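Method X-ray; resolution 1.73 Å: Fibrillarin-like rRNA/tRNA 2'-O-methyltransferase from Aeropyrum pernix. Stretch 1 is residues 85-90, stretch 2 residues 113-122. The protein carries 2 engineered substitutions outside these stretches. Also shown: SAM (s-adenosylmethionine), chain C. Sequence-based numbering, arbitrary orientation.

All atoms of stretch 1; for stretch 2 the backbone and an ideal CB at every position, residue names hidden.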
# COMPACT_ATOMS: atom_id res chain seq x y z
N GLY A 85 8.15 1.54 -5.45
CA GLY A 85 8.64 2.38 -4.34
C GLY A 85 8.44 1.72 -2.98
O GLY A 85 8.01 2.39 -2.02
N ILE A 86 8.79 0.44 -2.88
CA ILE A 86 8.42 -0.39 -1.74
C ILE A 86 9.22 0.08 -0.49
O ILE A 86 8.78 -0.19 0.63
CB ILE A 86 8.52 -1.95 -2.04
CG1 ILE A 86 8.20 -2.77 -0.78
CG2 ILE A 86 9.95 -2.37 -2.47
CD1 ILE A 86 8.27 -4.29 -0.97
N ALA A 87 10.38 0.72 -0.72
CA ALA A 87 11.23 1.18 0.40
C ALA A 87 11.61 -0.01 1.33
O ALA A 87 11.98 -1.08 0.86
CB ALA A 87 10.46 2.31 1.18
N SER A 88 11.54 0.15 2.65
CA SER A 88 11.90 -0.96 3.54
C SER A 88 10.73 -1.89 3.94
O SER A 88 10.85 -2.68 4.87
CB SER A 88 12.56 -0.42 4.81
OG SER A 88 11.81 0.69 5.31
N GLY A 89 9.59 -1.77 3.26
CA GLY A 89 8.56 -2.77 3.41
C GLY A 89 7.46 -2.48 4.42
O GLY A 89 6.63 -3.34 4.67
N THR A 90 7.45 -1.28 5.00
CA THR A 90 6.37 -0.92 5.95
C THR A 90 4.94 -1.23 5.48
O THR A 90 4.22 -2.05 6.11
CB THR A 90 6.50 0.55 6.33
OG1 THR A 90 7.69 0.71 7.12
CG2 THR A 90 5.31 0.94 7.19
N UNK A 113 20.83 0.88 -0.71
CA UNK A 113 20.83 0.87 0.76
C UNK A 113 19.44 0.58 1.33
O UNK A 113 19.32 -0.03 2.39
CB UNK A 113 21.34 2.21 1.29
N UNK A 114 18.41 1.01 0.60
CA UNK A 114 17.01 0.76 1.04
C UNK A 114 16.67 -0.71 0.75
O UNK A 114 16.06 -1.39 1.57
CB UNK A 114 16.03 1.69 0.33
N UNK A 115 17.12 -1.20 -0.40
CA UNK A 115 16.98 -2.61 -0.73
C UNK A 115 17.57 -3.55 0.36
O UNK A 115 16.90 -4.50 0.80
CB UNK A 115 17.66 -2.88 -2.07
N UNK A 116 18.78 -3.27 0.83
CA UNK A 116 19.43 -4.05 1.90
C UNK A 116 18.55 -4.11 3.12
O UNK A 116 18.39 -5.17 3.73
CB UNK A 116 20.79 -3.45 2.27
N UNK A 117 18.01 -2.93 3.49
CA UNK A 117 17.11 -2.81 4.61
C UNK A 117 15.90 -3.69 4.40
O UNK A 117 15.55 -4.51 5.27
CB UNK A 117 16.69 -1.35 4.82
N UNK A 118 15.25 -3.54 3.24
CA UNK A 118 14.12 -4.38 2.88
C UNK A 118 14.45 -5.86 2.91
O UNK A 118 13.63 -6.66 3.36
CB UNK A 118 13.61 -4.00 1.49
N UNK A 119 15.65 -6.24 2.45
CA UNK A 119 16.01 -7.68 2.45
C UNK A 119 16.06 -8.24 3.87
O UNK A 119 15.83 -9.42 4.09
CB UNK A 119 17.36 -7.89 1.77
N UNK A 120 16.33 -7.33 4.80
CA UNK A 120 16.63 -7.61 6.21
C UNK A 120 15.36 -7.56 7.04
O UNK A 120 15.30 -8.20 8.10
CB UNK A 120 17.66 -6.62 6.76
N UNK A 121 14.37 -6.79 6.57
CA UNK A 121 12.99 -6.73 7.09
C UNK A 121 12.11 -7.86 6.51
O UNK A 121 11.16 -8.32 7.16
CB UNK A 121 12.37 -5.37 6.76
N UNK A 122 12.41 -8.30 5.30
CA UNK A 122 11.52 -9.23 4.59
C UNK A 122 12.14 -10.58 4.26
O UNK A 122 11.68 -11.30 3.37
CB UNK A 122 11.04 -8.58 3.29
N SAM C . 5.74 2.93 0.01
CA SAM C . 6.61 3.01 1.21
C SAM C . 5.73 2.70 2.43
O SAM C . 4.52 3.02 2.44
OXT SAM C . 6.22 2.14 3.40
CB SAM C . 7.26 4.42 1.40
CG SAM C . 7.92 4.75 0.07
SD SAM C . 9.20 6.04 0.10
CE SAM C . 7.97 7.37 0.16
C5' SAM C . 9.66 6.13 -1.67
C4' SAM C . 10.71 5.10 -2.08
O4' SAM C . 10.80 4.94 -3.50
C3' SAM C . 12.14 5.36 -1.64
O3' SAM C . 12.52 4.21 -0.88
C2' SAM C . 12.96 5.62 -2.92
O2' SAM C . 14.27 5.10 -2.84
C1' SAM C . 12.16 4.87 -3.97
N9 SAM C . 12.16 5.47 -5.32
C8 SAM C . 12.15 6.82 -5.71
N7 SAM C . 12.16 6.86 -7.10
C5 SAM C . 12.19 5.61 -7.57
C6 SAM C . 12.18 5.10 -8.86
N6 SAM C . 12.19 5.88 -10.01
N1 SAM C . 12.17 3.71 -8.88
C2 SAM C . 12.17 2.81 -7.83
N3 SAM C . 12.17 3.35 -6.56
C4 SAM C . 12.21 4.71 -6.47

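Stretch 1 presents a type II' turn, Ile86 to Gly89, closed by the bond from Gly89 N to Ile86 O (3.2 Å), and against it lies a helix. No hydrogen bond joins the two stretches, so the rules here are mostly those of shape.

Position 113 has helical backbone angles and nothing of stretch 1 within 5.5 Å of its ideal CB. Stretch 1 sets no demand, and many helix-tolerant residues would do; the residue is Arg113, extended well away from the turn.

At position 114 the CA-to-CB bond runs sideways, and the ideal CB sits 4.8 Å from Ala87 CA. That gap suits one more carbon: Val or Ile would fill it, Leu or Met might, and Ala would fall short. The residue is Val114, chi1 t, which brings CG1 to 3.4 Å from Ala87 CA and 4.2 Å from Ala87 CB. The same CG1 lies 3.7 Å from O3' of SAM, so a single methyl packs against both the turn and the ligand.

Position 115 points away, and its ideal CB meets nothing of stretch 1; the choice is open from this side. It is Met115, whose end bends back nearer the turn without making a contact. Position 116 is out of reach and equally free; it holds Arg116, whose carbonyl O accepts a bond from the side chain at 120.

Position 117 points toward stretch 1, with its ideal CB 4.2 Å from Ser88 CB. The neighbour is small and carries a hydroxyl, so a short polar residue such as Asp, Asn or Ser would suit, and Ala would be tolerated. The residue is Asp117: OD2 comes to 3.5 Å from Ser88 CB, a van der Waals approach.

Position 118 is the most intimate on the helix, its CA only 4.1 Å from that of Ser88. The ideal CB already lies 3.4 Å from Ala87 O and 4.0 Å from Ser88 CA, while Ile86 offers a hydrocarbon surface farther on. A flexible apolar chain fits, Leu or Met more readily than a bulky ring. It is Leu118 (t, p): CD2 meets Ile86 CG2 at 3.7 Å, while CD1 lies 3.6 Å from Gly89 N. An ideal CB on Gly89 would stand 2.9 Å from that CD1, a clash.

Positions 119 and 120 are out of reach and leave the choice to other surroundings. They are Leu119 and Thr120, the latter with OG1 bonded to Arg116 O at 3.0 Å, a turn earlier in the helix.

Position 121 points toward the turn, its ideal CB 3.6 Å from Ser88 O. A compact residue such as Val, Ala or Thr suits this close approach. It is Val121, chi1 t, with CG1 3.4 Å from Ser88 O.

Position 122 leaves helical angles (-118/23). Its CB points toward stretch 1, but nothing lies within 5.5 Å of the ideal atom, so a modest apolar residue is one of several options. Val122 is found, its CG1 stopping 4.7 Å from Gly89 CA.

Stretch 2, residues 113-122: RVMRDLLTVV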
# COMPACT_ATOMS: atom_id res chain seq x y z
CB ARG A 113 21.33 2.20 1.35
CG ARG A 113 20.25 3.28 1.48
CD ARG A 113 20.82 4.60 1.98
NE ARG A 113 21.22 4.50 3.38
CZ ARG A 113 21.86 5.46 4.04
NH1 ARG A 113 22.18 6.59 3.41
NH2 ARG A 113 22.19 5.29 5.32
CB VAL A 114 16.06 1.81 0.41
CG1 VAL A 114 14.60 1.60 0.82
CG2 VAL A 114 16.53 3.22 0.73
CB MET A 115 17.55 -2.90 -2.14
CG MET A 115 17.38 -4.34 -2.58
SD MET A 115 15.67 -4.99 -2.54
CE MET A 115 14.93 -4.12 -3.96
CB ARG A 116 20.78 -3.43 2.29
CG ARG A 116 21.93 -3.83 1.38
CD ARG A 116 23.31 -3.63 2.06
NE ARG A 116 23.69 -2.22 2.26
CZ ARG A 116 24.04 -1.37 1.29
NH1 ARG A 116 24.05 -1.76 0.02
NH2 ARG A 116 24.38 -0.12 1.58
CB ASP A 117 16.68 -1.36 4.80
CG ASP A 117 16.37 -1.04 6.24
OD1 ASP A 117 16.98 -1.71 7.10
OD2 ASP A 117 15.56 -0.10 6.52
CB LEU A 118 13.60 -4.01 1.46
CG LEU A 118 12.46 -4.90 0.95
CD1 LEU A 118 11.17 -4.57 1.71
CD2 LEU A 118 12.24 -4.65 -0.57
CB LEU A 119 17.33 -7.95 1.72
CG LEU A 119 17.46 -7.50 0.27
CD1 LEU A 119 18.89 -7.67 -0.25
CD2 LEU A 119 16.44 -8.16 -0.67
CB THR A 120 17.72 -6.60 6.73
OG1 THR A 120 18.97 -6.92 6.10
CG2 THR A 120 17.90 -6.64 8.24
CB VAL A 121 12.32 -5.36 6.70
CG1 VAL A 121 10.86 -5.37 7.00
CG2 VAL A 121 13.03 -4.14 7.38
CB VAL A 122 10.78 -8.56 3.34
CG1 VAL A 122 10.14 -7.23 3.75
CG2 VAL A 122 11.69 -8.38 2.12
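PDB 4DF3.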